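Folylpolyglutamate synthase (FolC) (Helicobacter pylori, PDB 6K8C) probably catalyses the ATP-dependent addition of glutamate to dihydropteroate and then to tetrahydrofolates, making dihydrofolate and the folylpolyglutamates. Local coordinates at residues H291-L296 with F321-I326; N281-V286 with E298-I303; E100-N105 with V130-D135; N10-F15 with F122-L127. All coordinates share one frame; numbering follows the deposited sequence.

Contact 1 (H291-L296 with F321-I326); sequences HSAKAL and FLVLEI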
loop_
_atom_site.group_PDB
_atom_site.type_symbol
_atom_site.label_atom_id
_atom_site.label_comp_id
_atom_site.label_asym_id
_atom_site.label_seq_id
_atom_site.Cartn_x
_atom_site.Cartn_y
_atom_site.Cartn_z
ATOM N N HIS A 291 1.151 9.975 12.634
ATOM C CA HIS A 291 2.544 9.566 12.507
ATOM C C HIS A 291 3.168 10.097 11.222
ATOM O O HIS A 291 4.287 10.626 11.237
ATOM C CB HIS A 291 2.662 8.044 12.566
ATOM C CG HIS A 291 4.075 7.565 12.644
ATOM N ND1 HIS A 291 4.760 7.463 13.836
ATOM C CD2 HIS A 291 4.945 7.192 11.676
ATOM C CE1 HIS A 291 5.987 7.032 13.600
ATOM N NE2 HIS A 291 6.124 6.861 12.298
ATOM N N SER A 292 2.476 9.951 10.090
ATOM C CA SER A 292 3.045 10.473 8.852
ATOM C C SER A 292 3.034 11.994 8.840
ATOM O O SER A 292 3.952 12.612 8.296
ATOM C CB SER A 292 2.302 9.919 7.629
ATOM O OG SER A 292 0.908 10.164 7.688
ATOM N N ALA A 293 2.024 12.615 9.452
ATOM C CA ALA A 293 1.985 14.074 9.485
ATOM C C ALA A 293 3.180 14.637 10.244
ATOM O O ALA A 293 3.780 15.633 9.821
ATOM C CB ALA A 293 0.673 14.551 10.101
ATOM N N LYS A 294 3.550 14.002 11.361
ATOM C CA LYS A 294 4.736 14.433 12.093
ATOM C C LYS A 294 5.987 14.289 11.239
ATOM O O LYS A 294 6.843 15.182 11.221
ATOM C CB LYS A 294 4.873 13.635 13.389
ATOM C CG LYS A 294 3.838 13.982 14.443
ATOM C CD LYS A 294 3.983 13.101 15.676
ATOM C CE LYS A 294 3.014 13.518 16.770
ATOM N NZ LYS A 294 2.923 12.499 17.855
ATOM N N ALA A 295 6.106 13.173 10.515
ATOM C CA ALA A 295 7.283 12.954 9.681
ATOM C C ALA A 295 7.341 13.948 8.528
ATOM O O ALA A 295 8.427 14.392 8.135
ATOM C CB ALA A 295 7.284 11.523 9.149
ATOM N N LEU A 296 6.186 14.305 7.964
ATOM C CA LEU A 296 6.192 15.267 6.868
ATOM C C LEU A 296 6.510 16.670 7.367
ATOM O O LEU A 296 7.192 17.439 6.679
ATOM C CB LEU A 296 4.853 15.236 6.141
ATOM C CG LEU A 296 4.715 13.983 5.276
ATOM C CD1 LEU A 296 3.268 13.641 5.087
ATOM C CD2 LEU A 296 5.400 14.179 3.932
ATOM N N PHE A 321 -8.702 16.766 12.211
ATOM C CA PHE A 321 -8.331 17.826 13.143
ATOM C C PHE A 321 -6.905 17.638 13.651
ATOM O O PHE A 321 -6.084 18.561 13.590
ATOM C CB PHE A 321 -9.323 17.865 14.313
ATOM C CG PHE A 321 -8.918 18.794 15.414
ATOM C CD1 PHE A 321 -9.228 20.142 15.348
ATOM C CD2 PHE A 321 -8.223 18.323 16.520
ATOM C CE1 PHE A 321 -8.858 21.004 16.357
ATOM C CE2 PHE A 321 -7.844 19.182 17.532
ATOM C CZ PHE A 321 -8.160 20.524 17.451
ATOM N N LEU A 322 -6.596 16.445 14.160
ATOM C CA LEU A 322 -5.278 16.209 14.739
ATOM C C LEU A 322 -4.181 16.326 13.687
ATOM O O LEU A 322 -3.121 16.910 13.945
ATOM C CB LEU A 322 -5.244 14.834 15.401
ATOM C CG LEU A 322 -3.943 14.447 16.106
ATOM C CD1 LEU A 322 -3.495 15.564 17.033
ATOM C CD2 LEU A 322 -4.117 13.136 16.865
ATOM N N VAL A 323 -4.422 15.785 12.493
ATOM C CA VAL A 323 -3.413 15.828 11.437
ATOM C C VAL A 323 -3.103 17.271 11.058
ATOM O O VAL A 323 -1.936 17.667 10.948
ATOM C CB VAL A 323 -3.883 15.001 10.229
ATOM C CG1 VAL A 323 -3.197 15.463 8.956
ATOM C CG2 VAL A 323 -3.636 13.520 10.491
ATOM N N LEU A 324 -4.144 18.089 10.880
ATOM C CA LEU A 324 -3.933 19.491 10.539
ATOM C C LEU A 324 -3.310 20.261 11.696
ATOM O O LEU A 324 -2.522 21.191 11.477
ATOM C CB LEU A 324 -5.257 20.128 10.115
ATOM C CG LEU A 324 -5.848 19.533 8.831
ATOM C CD1 LEU A 324 -7.313 19.901 8.678
ATOM C CD2 LEU A 324 -5.045 19.993 7.623
ATOM N N GLU A 325 -3.660 19.907 12.937
ATOM C CA GLU A 325 -3.024 20.545 14.085
ATOM C C GLU A 325 -1.531 20.239 14.125
ATOM O O GLU A 325 -0.715 21.114 14.444
ATOM C CB GLU A 325 -3.701 20.096 15.380
ATOM C CG GLU A 325 -3.195 20.820 16.612
ATOM C CD GLU A 325 -3.769 20.254 17.898
ATOM O OE1 GLU A 325 -3.543 19.056 18.184
ATOM O OE2 GLU A 325 -4.450 21.010 18.622
ATOM N N ILE A 326 -1.155 19.005 13.794
ATOM C CA ILE A 326 0.259 18.636 13.759
ATOM C C ILE A 326 0.992 19.412 12.668
ATOM O O ILE A 326 2.123 19.876 12.865
ATOM C CB ILE A 326 0.398 17.112 13.575
ATOM C CG1 ILE A 326 0.039 16.390 14.880
ATOM C CG2 ILE A 326 1.802 16.740 13.102
ATOM C CD1 ILE A 326 -0.394 14.950 14.678
#
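Just before Ala293, whose methyl group meets Ile326 and Val323, Ser292 OG is gripped by two hydrogen bonds, one with Tyr376 OH and one with Asn289 O. The first of these ties the start of helix 290-303 to strand 373-376 in the Mur ligase C-terminal fold. Helices 290-303 and 320-327 each form the middle of a beta-alpha-beta crossover there, and Tyr376 touches both, being packed on by Ala293 and Val323. The segments 291-296 and 321-326 run nearly parallel, with 14° between their N-to-C directions and 9.0 Å between their axes at closest approach. This is consistent with the small side chain of Ala293, whose CA lies 6.0 Å from the CA of Val323. No hydrogen bond crosses between the segments, so the evidence for contact is van der Waals distance. Ala293 CB sits 4.1 Å from Val323 CG1 and 3.9 Å from Ile326 CG2, and thus fits between two side chains nearly one helical turn apart. With Ile326 CG1 beside its own backbone N (chi1 -74°), the CG2 branch lies anti to that nitrogen and is directed across the interface. The exposed Lys294 covers the isoleucine from the solvent side. Its CG reaches to 3.7 Å from Ile326 CG2, while the rest of its chain runs extended away, so the aliphatic root and not the ammonium makes the contact. A polar link reinforces the pairing slightly farther on, where Lys297 NZ bonds to Ile326 O. The isoleucine methyl also rests against the opposing backbone: Ile326 CG2 stands 3.7 Å from Lys294 N.

Contact 2 (N281-V286 with E298-I303); sequences NILIDV and EEIKRI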
loop_
_atom_site.group_PDB
_atom_site.type_symbol
_atom_site.label_atom_id
_atom_site.label_comp_id
_atom_site.label_asym_id
_atom_site.label_seq_id
_atom_site.Cartn_x
_atom_site.Cartn_y
_atom_site.Cartn_z
ATOM N N ASN A 281 9.343 22.205 -5.831
ATOM C CA ASN A 281 8.416 22.910 -4.952
ATOM C C ASN A 281 7.161 22.109 -4.622
ATOM O O ASN A 281 6.208 22.680 -4.078
ATOM C CB ASN A 281 8.018 24.258 -5.569
ATOM C CG ASN A 281 7.118 24.106 -6.782
ATOM O OD1 ASN A 281 7.180 23.103 -7.488
ATOM N ND2 ASN A 281 6.276 25.106 -7.030
ATOM N N ILE A 282 7.116 20.812 -4.929
ATOM C CA ILE A 282 5.940 19.999 -4.631
ATOM C C ILE A 282 6.388 18.715 -3.940
ATOM O O ILE A 282 7.088 17.889 -4.541
ATOM C CB ILE A 282 5.109 19.685 -5.881
ATOM C CG1 ILE A 282 4.602 20.976 -6.527
ATOM C CG2 ILE A 282 3.913 18.811 -5.521
ATOM C CD1 ILE A 282 3.960 20.748 -7.878
ATOM N N LEU A 283 5.995 18.556 -2.682
ATOM C CA LEU A 283 6.141 17.319 -1.935
ATOM C C LEU A 283 4.794 16.603 -1.926
ATOM O O LEU A 283 3.752 17.233 -1.724
ATOM C CB LEU A 283 6.619 17.621 -0.507
ATOM C CG LEU A 283 6.924 16.494 0.482
ATOM C CD1 LEU A 283 8.151 15.695 0.048
ATOM C CD2 LEU A 283 7.132 17.088 1.866
ATOM N N ILE A 284 4.813 15.290 -2.163
ATOM C CA ILE A 284 3.595 14.498 -2.304
ATOM C C ILE A 284 3.649 13.321 -1.337
ATOM O O ILE A 284 4.682 12.653 -1.216
ATOM C CB ILE A 284 3.408 13.993 -3.752
ATOM C CG1 ILE A 284 3.045 15.150 -4.680
ATOM C CG2 ILE A 284 2.327 12.926 -3.812
ATOM C CD1 ILE A 284 2.447 14.701 -6.005
ATOM N N ASP A 285 2.532 13.055 -0.663
ATOM C CA ASP A 285 2.459 11.924 0.252
ATOM C C ASP A 285 1.023 11.435 0.330
ATOM O O ASP A 285 0.102 12.232 0.528
ATOM C CB ASP A 285 2.979 12.300 1.644
ATOM C CG ASP A 285 3.180 11.088 2.532
ATOM O OD1 ASP A 285 2.170 10.548 3.029
ATOM O OD2 ASP A 285 4.343 10.675 2.721
ATOM N N VAL A 286 0.840 10.117 0.175
ATOM C CA VAL A 286 -0.495 9.529 0.144
ATOM C C VAL A 286 -1.039 9.210 1.530
ATOM O O VAL A 286 -2.133 8.641 1.636
ATOM C CB VAL A 286 -0.507 8.242 -0.701
ATOM C CG1 VAL A 286 -0.160 8.562 -2.146
ATOM C CG2 VAL A 286 0.472 7.224 -0.123
ATOM N N GLU A 298 8.576 17.303 9.747
ATOM C CA GLU A 298 10.031 17.295 9.871
ATOM C C GLU A 298 10.698 17.383 8.505
ATOM O O GLU A 298 11.709 18.075 8.343
ATOM C CB GLU A 298 10.489 16.036 10.610
ATOM C CG GLU A 298 10.244 16.060 12.114
ATOM C CD GLU A 298 10.447 17.435 12.723
ATOM O OE1 GLU A 298 9.480 17.983 13.301
ATOM O OE2 GLU A 298 11.575 17.966 12.628
ATOM N N GLU A 299 10.141 16.694 7.506
ATOM C CA GLU A 299 10.718 16.758 6.168
ATOM C C GLU A 299 10.485 18.114 5.520
ATOM O O GLU A 299 11.329 18.582 4.748
ATOM C CB GLU A 299 10.148 15.642 5.298
ATOM C CG GLU A 299 10.940 14.352 5.411
ATOM C CD GLU A 299 12.096 14.290 4.434
ATOM O OE1 GLU A 299 13.239 14.546 4.862
ATOM O OE2 GLU A 299 11.865 13.992 3.243
ATOM N N ILE A 300 9.358 18.762 5.821
ATOM C CA ILE A 300 9.142 20.124 5.344
ATOM C C ILE A 300 10.191 21.065 5.925
ATOM O O ILE A 300 10.722 21.937 5.226
ATOM C CB ILE A 300 7.715 20.589 5.687
ATOM C CG1 ILE A 300 6.689 19.911 4.770
ATOM C CG2 ILE A 300 7.610 22.098 5.565
ATOM C CD1 ILE A 300 5.252 20.105 5.241
ATOM N N LYS A 301 10.501 20.910 7.216
ATOM C CA LYS A 301 11.528 21.746 7.832
ATOM C C LYS A 301 12.878 21.542 7.158
ATOM O O LYS A 301 13.592 22.509 6.873
ATOM C CB LYS A 301 11.633 21.446 9.327
ATOM C CG LYS A 301 10.391 21.774 10.142
ATOM C CD LYS A 301 10.527 21.219 11.552
ATOM C CE LYS A 301 9.495 21.805 12.500
ATOM N NZ LYS A 301 9.573 21.168 13.850
ATOM N N ARG A 302 13.246 20.288 6.893
ATOM C CA ARG A 302 14.534 20.016 6.264
ATOM C C ARG A 302 14.580 20.562 4.842
ATOM O O ARG A 302 15.542 21.232 4.448
ATOM C CB ARG A 302 14.812 18.512 6.266
ATOM C CG ARG A 302 16.059 18.116 5.484
ATOM C CD ARG A 302 16.274 16.609 5.474
ATOM N NE ARG A 302 15.314 15.913 4.622
ATOM C CZ ARG A 302 15.575 15.500 3.386
ATOM N NH1 ARG A 302 14.643 14.869 2.682
ATOM N NH2 ARG A 302 16.769 15.721 2.849
ATOM N N ILE A 303 13.535 20.297 4.060
ATOM C CA ILE A 303 13.594 20.541 2.623
ATOM C C ILE A 303 13.355 22.011 2.304
ATOM O O ILE A 303 14.106 22.619 1.532
ATOM C CB ILE A 303 12.591 19.626 1.896
ATOM C CG1 ILE A 303 13.003 18.162 2.070
ATOM C CG2 ILE A 303 12.493 19.996 0.417
ATOM C CD1 ILE A 303 12.126 17.181 1.322
#
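Leu283 meets helix 290-303 through its two methyl groups, which part toward different residues. CD2 of Leu283 lies 4.1 Å from Ile300 CG1, whereas its CD1 approaches Ile303 CD1 more loosely at 4.4 Å. The leucine CG stands anti to its backbone N (chi1 -177°), which carries the forked end straight out from the strand to the helix. Ile300 arrives obliquely, presenting its CG1 arm. Next outward, Leu296 packs on Leu283 from one turn earlier in the helix, and Leu374 of the adjoining strand touches both Leu283 and Ile300. The strand and helix are consecutive elements of a beta-alpha-beta crossover in the Mur ligase C-terminal domain: strand 282-285, helix 290-303, then strand 308-312, parallel to the first. Backbone hydrogen bonds of Leu283 with Tyr373 and Val375 hold the strand in its sheet. On the helix, Ile303 is bordered by a salt bridge between Glu299 and Arg302. Arg302 NH1 donates to the syn lone pair of Glu299 OE2 at 3.0 Å, with the oxygen only 1° out of the guanidinium plane and an N-H...O angle of 158°. Ile303 CG1 lies 3.6 Å above one face of that guanidinium, offset toward its rim. Farther along the strand, Asp285 OD2 forms a salt bridge with Arg238 NE and a hydrogen bond with Cys275 N.

Contact 3 (E100-N105 with V130-D135); sequences ESVLEN and VMLAKD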
loop_
_atom_site.group_PDB
_atom_site.type_symbol
_atom_site.label_atom_id
_atom_site.label_comp_id
_atom_site.label_asym_id
_atom_site.label_seq_id
_atom_site.Cartn_x
_atom_site.Cartn_y
_atom_site.Cartn_z
ATOM N N GLU A 100 8.092 -1.244 -18.505
ATOM C CA GLU A 100 6.871 -1.178 -19.307
ATOM C C GLU A 100 6.783 -2.327 -20.305
ATOM O O GLU A 100 5.707 -2.907 -20.502
ATOM C CB GLU A 100 6.800 0.158 -20.042
ATOM C CG GLU A 100 6.602 1.360 -19.151
ATOM C CD GLU A 100 6.031 2.540 -19.906
ATOM O OE1 GLU A 100 5.488 3.460 -19.260
ATOM O OE2 GLU A 100 6.123 2.542 -21.151
ATOM N N SER A 101 7.898 -2.670 -20.952
ATOM C CA SER A 101 7.846 -3.706 -21.978
ATOM C C SER A 101 7.654 -5.088 -21.372
ATOM O O SER A 101 6.995 -5.939 -21.979
ATOM C CB SER A 101 9.112 -3.662 -22.836
ATOM O OG SER A 101 10.246 -3.361 -22.044
ATOM N N VAL A 102 8.209 -5.325 -20.180
ATOM C CA VAL A 102 7.982 -6.593 -19.490
ATOM C C VAL A 102 6.513 -6.740 -19.115
ATOM O O VAL A 102 5.924 -7.820 -19.248
ATOM C CB VAL A 102 8.892 -6.686 -18.250
ATOM C CG1 VAL A 102 8.570 -7.933 -17.445
ATOM C CG2 VAL A 102 10.360 -6.673 -18.662
ATOM N N LEU A 103 5.900 -5.656 -18.638
ATOM C CA LEU A 103 4.485 -5.693 -18.281
ATOM C C LEU A 103 3.602 -5.866 -19.515
ATOM O O LEU A 103 2.640 -6.642 -19.495
ATOM C CB LEU A 103 4.117 -4.416 -17.526
ATOM C CG LEU A 103 2.676 -4.255 -17.041
ATOM C CD1 LEU A 103 2.247 -5.435 -16.173
ATOM C CD2 LEU A 103 2.532 -2.945 -16.286
ATOM N N GLU A 104 3.912 -5.148 -20.597
ATOM C CA GLU A 104 3.123 -5.287 -21.820
ATOM C C GLU A 104 3.222 -6.701 -22.382
ATOM O O GLU A 104 2.244 -7.235 -22.917
ATOM C CB GLU A 104 3.576 -4.250 -22.848
ATOM C CG GLU A 104 2.957 -4.426 -24.231
ATOM C CD GLU A 104 1.461 -4.142 -24.264
ATOM O OE1 GLU A 104 0.949 -3.462 -23.349
ATOM O OE2 GLU A 104 0.795 -4.594 -25.221
ATOM N N ASN A 105 4.389 -7.335 -22.239
ATOM C CA ASN A 105 4.557 -8.700 -22.727
ATOM C C ASN A 105 3.703 -9.686 -21.938
ATOM O O ASN A 105 3.119 -10.610 -22.517
ATOM C CB ASN A 105 6.033 -9.093 -22.672
ATOM C CG ASN A 105 6.251 -10.565 -22.937
ATOM O OD1 ASN A 105 6.466 -11.349 -22.012
ATOM N ND2 ASN A 105 6.188 -10.952 -24.205
ATOM N N VAL A 130 1.018 -12.619 -11.098
ATOM C CA VAL A 130 1.423 -14.023 -11.130
ATOM C C VAL A 130 2.259 -14.308 -12.370
ATOM O O VAL A 130 3.251 -15.046 -12.308
ATOM C CB VAL A 130 0.193 -14.943 -11.059
ATOM C CG1 VAL A 130 0.623 -16.418 -11.093
ATOM C CG2 VAL A 130 -0.626 -14.639 -9.821
ATOM N N MET A 131 1.876 -13.734 -13.516
ATOM C CA MET A 131 2.660 -13.918 -14.735
ATOM C C MET A 131 4.064 -13.352 -14.566
ATOM O O MET A 131 5.060 -13.989 -14.937
ATOM C CB MET A 131 1.957 -13.255 -15.924
ATOM C CG MET A 131 0.832 -14.074 -16.530
ATOM S SD MET A 131 1.409 -15.574 -17.361
ATOM C CE MET A 131 2.392 -14.869 -18.679
ATOM N N LEU A 132 4.161 -12.150 -13.996
ATOM C CA LEU A 132 5.456 -11.513 -13.806
ATOM C C LEU A 132 6.327 -12.248 -12.799
ATOM O O LEU A 132 7.554 -12.126 -12.866
ATOM C CB LEU A 132 5.262 -10.068 -13.358
ATOM C CG LEU A 132 4.666 -9.128 -14.399
ATOM C CD1 LEU A 132 4.316 -7.794 -13.762
ATOM C CD2 LEU A 132 5.632 -8.940 -15.552
ATOM N N ALA A 133 5.727 -13.003 -11.877
ATOM C CA ALA A 133 6.460 -13.690 -10.819
ATOM C C ALA A 133 6.728 -15.157 -11.140
ATOM O O ALA A 133 7.103 -15.916 -10.240
ATOM C CB ALA A 133 5.700 -13.579 -9.495
ATOM N N LYS A 134 6.554 -15.559 -12.403
ATOM C CA LYS A 134 6.690 -16.959 -12.802
ATOM C C LYS A 134 7.984 -17.588 -12.295
ATOM O O LYS A 134 7.985 -18.740 -11.841
ATOM C CB LYS A 134 6.619 -17.059 -14.329
ATOM C CG LYS A 134 6.802 -18.463 -14.892
ATOM C CD LYS A 134 7.097 -18.398 -16.388
ATOM C CE LYS A 134 6.482 -19.566 -17.136
ATOM N NZ LYS A 134 6.838 -20.871 -16.514
ATOM N N ASP A 135 9.095 -16.856 -12.372
ATOM C CA ASP A 135 10.399 -17.377 -11.981
ATOM C C ASP A 135 10.918 -16.756 -10.688
ATOM O O ASP A 135 12.131 -16.747 -10.453
ATOM C CB ASP A 135 11.416 -17.167 -13.102
ATOM C CG ASP A 135 11.016 -17.870 -14.383
ATOM O OD1 ASP A 135 10.693 -19.075 -14.320
ATOM O OD2 ASP A 135 11.015 -17.213 -15.444
#
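Leu132 reaches across to Val102 and Leu103, the CA atoms of Leu103 and Leu132 being 7.4 Å apart. Its CB leaves the last turn of helix 121-132 pointing at segment 100-105. CG then lies beside the backbone N, anti to the carbonyl carbon (chi1 -68°), and the chain forks there. One prong, Leu132 CD1, meets Leu103 CD1 at 4.0 Å. The other, CD2, runs closer in, to 3.6 Å from Val102 CG1, and the same methyl is 3.9 Å from the backbone oxygen Val102 O. Two successive residues of the opposite helix are therefore divided between two methyls of one leucine. Leu103 contributes by reach: with CG anti to its backbone N (chi1 -179°), its tip comes nearer than its CB direction would suggest. No hydrogen bond links the segments. Val102 is exposed, while Leu103 is buried. In the Mur ligase middle domain this joins the first turns of helix 100-110 to the C-terminal end of helix 121-132. Met131 continues the seam on Ala106, Gln109 and Leu110. Leu132 also rests on Ala106 and on Leu77 of strand 76-79, which lies between strands 91-93 and 138-142 in the sheet, and Val130 touches Phe38 of helix 28-41.

Contact 4 (N10-F15 with F122-L127); sequences NGLKAF and FEYATL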
loop_
_atom_site.group_PDB
_atom_site.type_symbol
_atom_site.label_atom_id
_atom_site.label_comp_id
_atom_site.label_asym_id
_atom_site.label_seq_id
_atom_site.Cartn_x
_atom_site.Cartn_y
_atom_site.Cartn_z
ATOM N N ASN A 10 -4.139 -2.684 -29.043
ATOM C CA ASN A 10 -4.098 -3.936 -28.301
ATOM C C ASN A 10 -3.282 -3.829 -27.019
ATOM O O ASN A 10 -3.044 -4.848 -26.362
ATOM C CB ASN A 10 -3.542 -5.055 -29.185
ATOM C CG ASN A 10 -4.427 -5.342 -30.385
ATOM O OD1 ASN A 10 -5.654 -5.306 -30.289
ATOM N ND2 ASN A 10 -3.806 -5.633 -31.522
ATOM N N GLY A 11 -2.864 -2.625 -26.647
ATOM C CA GLY A 11 -2.012 -2.448 -25.491
ATOM C C GLY A 11 -2.742 -2.650 -24.175
ATOM O O GLY A 11 -3.968 -2.746 -24.094
ATOM N N LEU A 12 -1.946 -2.707 -23.107
ATOM C CA LEU A 12 -2.511 -2.937 -21.781
ATOM C C LEU A 12 -3.387 -1.770 -21.337
ATOM O O LEU A 12 -4.437 -1.980 -20.719
ATOM C CB LEU A 12 -1.389 -3.181 -20.774
ATOM C CG LEU A 12 -1.823 -3.158 -19.309
ATOM C CD1 LEU A 12 -2.810 -4.282 -19.034
ATOM C CD2 LEU A 12 -0.610 -3.266 -18.394
ATOM N N LYS A 13 -2.975 -0.537 -21.640
ATOM C CA LYS A 13 -3.739 0.627 -21.200
ATOM C C LYS A 13 -5.171 0.578 -21.726
ATOM O O LYS A 13 -6.129 0.800 -20.974
ATOM C CB LYS A 13 -3.037 1.915 -21.643
ATOM C CG LYS A 13 -3.861 3.178 -21.407
ATOM C CD LYS A 13 -3.153 4.422 -21.926
ATOM C CE LYS A 13 -2.131 4.938 -20.920
ATOM N NZ LYS A 13 -2.764 5.394 -19.648
ATOM N N ALA A 14 -5.335 0.260 -23.015
ATOM C CA ALA A 14 -6.671 0.168 -23.596
ATOM C C ALA A 14 -7.461 -0.981 -22.988
ATOM O O ALA A 14 -8.670 -0.857 -22.761
ATOM C CB ALA A 14 -6.577 0.011 -25.116
ATOM N N PHE A 15 -6.799 -2.108 -22.713
ATOM C CA PHE A 15 -7.492 -3.247 -22.117
ATOM C C PHE A 15 -7.998 -2.919 -20.715
ATOM O O PHE A 15 -9.099 -3.336 -20.331
ATOM C CB PHE A 15 -6.564 -4.459 -22.085
ATOM C CG PHE A 15 -7.256 -5.751 -21.773
ATOM C CD1 PHE A 15 -8.212 -6.268 -22.634
ATOM C CD2 PHE A 15 -6.934 -6.464 -20.629
ATOM C CE1 PHE A 15 -8.841 -7.472 -22.354
ATOM C CE2 PHE A 15 -7.551 -7.667 -20.350
ATOM C CZ PHE A 15 -8.513 -8.170 -21.211
ATOM N N PHE A 122 -9.010 -5.297 -10.942
ATOM C CA PHE A 122 -8.063 -5.797 -9.953
ATOM C C PHE A 122 -7.755 -7.274 -10.162
ATOM O O PHE A 122 -6.627 -7.708 -9.911
ATOM C CB PHE A 122 -8.591 -5.563 -8.537
ATOM C CG PHE A 122 -7.626 -5.988 -7.457
ATOM C CD1 PHE A 122 -6.463 -5.268 -7.232
ATOM C CD2 PHE A 122 -7.868 -7.119 -6.692
ATOM C CE1 PHE A 122 -5.563 -5.659 -6.246
ATOM C CE2 PHE A 122 -6.974 -7.516 -5.708
ATOM C CZ PHE A 122 -5.822 -6.786 -5.485
ATOM N N GLU A 123 -8.735 -8.057 -10.628
ATOM C CA GLU A 123 -8.473 -9.461 -10.930
ATOM C C GLU A 123 -7.439 -9.607 -12.040
ATOM O O GLU A 123 -6.588 -10.503 -11.991
ATOM C CB GLU A 123 -9.781 -10.175 -11.295
ATOM C CG GLU A 123 -10.696 -10.378 -10.078
ATOM C CD GLU A 123 -12.111 -10.769 -10.449
ATOM O OE1 GLU A 123 -12.437 -10.810 -11.656
ATOM O OE2 GLU A 123 -12.901 -11.041 -9.524
ATOM N N TYR A 124 -7.486 -8.727 -13.048
ATOM C CA TYR A 124 -6.488 -8.781 -14.114
ATOM C C TYR A 124 -5.107 -8.378 -13.605
ATOM O O TYR A 124 -4.096 -8.973 -14.001
ATOM C CB TYR A 124 -6.902 -7.885 -15.279
ATOM C CG TYR A 124 -6.133 -8.180 -16.543
ATOM C CD1 TYR A 124 -6.208 -9.433 -17.146
ATOM C CD2 TYR A 124 -5.317 -7.221 -17.124
ATOM C CE1 TYR A 124 -5.502 -9.713 -18.298
ATOM C CE2 TYR A 124 -4.610 -7.493 -18.277
ATOM C CZ TYR A 124 -4.705 -8.741 -18.857
ATOM O OH TYR A 124 -3.998 -9.012 -19.999
ATOM N N ALA A 125 -5.043 -7.356 -12.744
ATOM C CA ALA A 125 -3.771 -6.989 -12.123
ATOM C C ALA A 125 -3.176 -8.168 -11.365
ATOM O O ALA A 125 -1.959 -8.393 -11.405
ATOM C CB ALA A 125 -3.968 -5.793 -11.186
ATOM N N THR A 126 -4.025 -8.940 -10.679
ATOM C CA THR A 126 -3.555 -10.114 -9.949
ATOM C C THR A 126 -2.928 -11.138 -10.890
ATOM O O THR A 126 -1.852 -11.676 -10.607
ATOM C CB THR A 126 -4.712 -10.737 -9.158
ATOM O OG1 THR A 126 -5.230 -9.775 -8.228
ATOM C CG2 THR A 126 -4.250 -11.969 -8.385
ATOM N N LEU A 127 -3.587 -11.426 -12.019
ATOM C CA LEU A 127 -3.012 -12.367 -12.977
ATOM C C LEU A 127 -1.707 -11.838 -13.551
ATOM O O LEU A 127 -0.763 -12.607 -13.771
ATOM C CB LEU A 127 -4.000 -12.665 -14.112
ATOM C CG LEU A 127 -5.283 -13.421 -13.760
ATOM C CD1 LEU A 127 -6.043 -13.759 -15.047
ATOM C CD2 LEU A 127 -4.997 -14.684 -12.958
#
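Phe15 and Tyr124 form a T-shaped (edge-to-face) pair: the phenylalanine edge is directed at the tyrosine face, with centroids 4.8 Å apart and ring planes at 65°. The edge atom Phe15 CE2 stands 3.4 Å above the plane of Tyr124, displaced toward its rim, and is 3.4 Å from Tyr124 CZ. Both side chains have CG anti to the backbone N (chi1 -167° for Phe15, -164° for Tyr124), and they cross at about a right angle between helix 12-17 and helix 121-132. Leu12 comes to the tyrosine differently. Its CD1 lies in the ring plane, at the edge, 3.8 Å from Tyr124 CE2, so face and rim are covered by residues nearly one turn apart. The segment 10-15 enters its helix with Gly11 at the N-cap position, and Leu12 N is bound by Glu104 OE1. His107 completes the arrangement: its ND1 is hydrogen-bonded to Tyr124 OH, its NE2 to Asn10 O, and its ring meets that of Phe15. No hydrogen bond crosses directly between the two segments. Across the joint, the Phe15 C-H edge meets the pi face of Tyr124 and the Leu12 methyl makes a van der Waals contact at the ring's edge, while the phenol's polar end is satisfied by His107, which probably steadies the ring presented to Phe15.

Overall arrangement
The four contacts fall into two pairs, one in each domain. Contacts 1 and 2 share helix 290-303, their centres 12 Å apart, and are joined by Leu296, whose CD1 lies 3.6 Å from Asp285 CG. Contacts 3 and 4 share helix 121-132, with centres also 12 Å apart; there Leu103 CG packs 3.7 Å from Leu12 CD2. No atoms touch between the pairs: contacts 1 and 3 are 38 Å apart by centres, and even contacts 2 and 4 keep nearest atoms about 15 Å apart. In this family the active site is expected in the cleft between the two domains, so each pair probably belongs to the body of one domain flanking it.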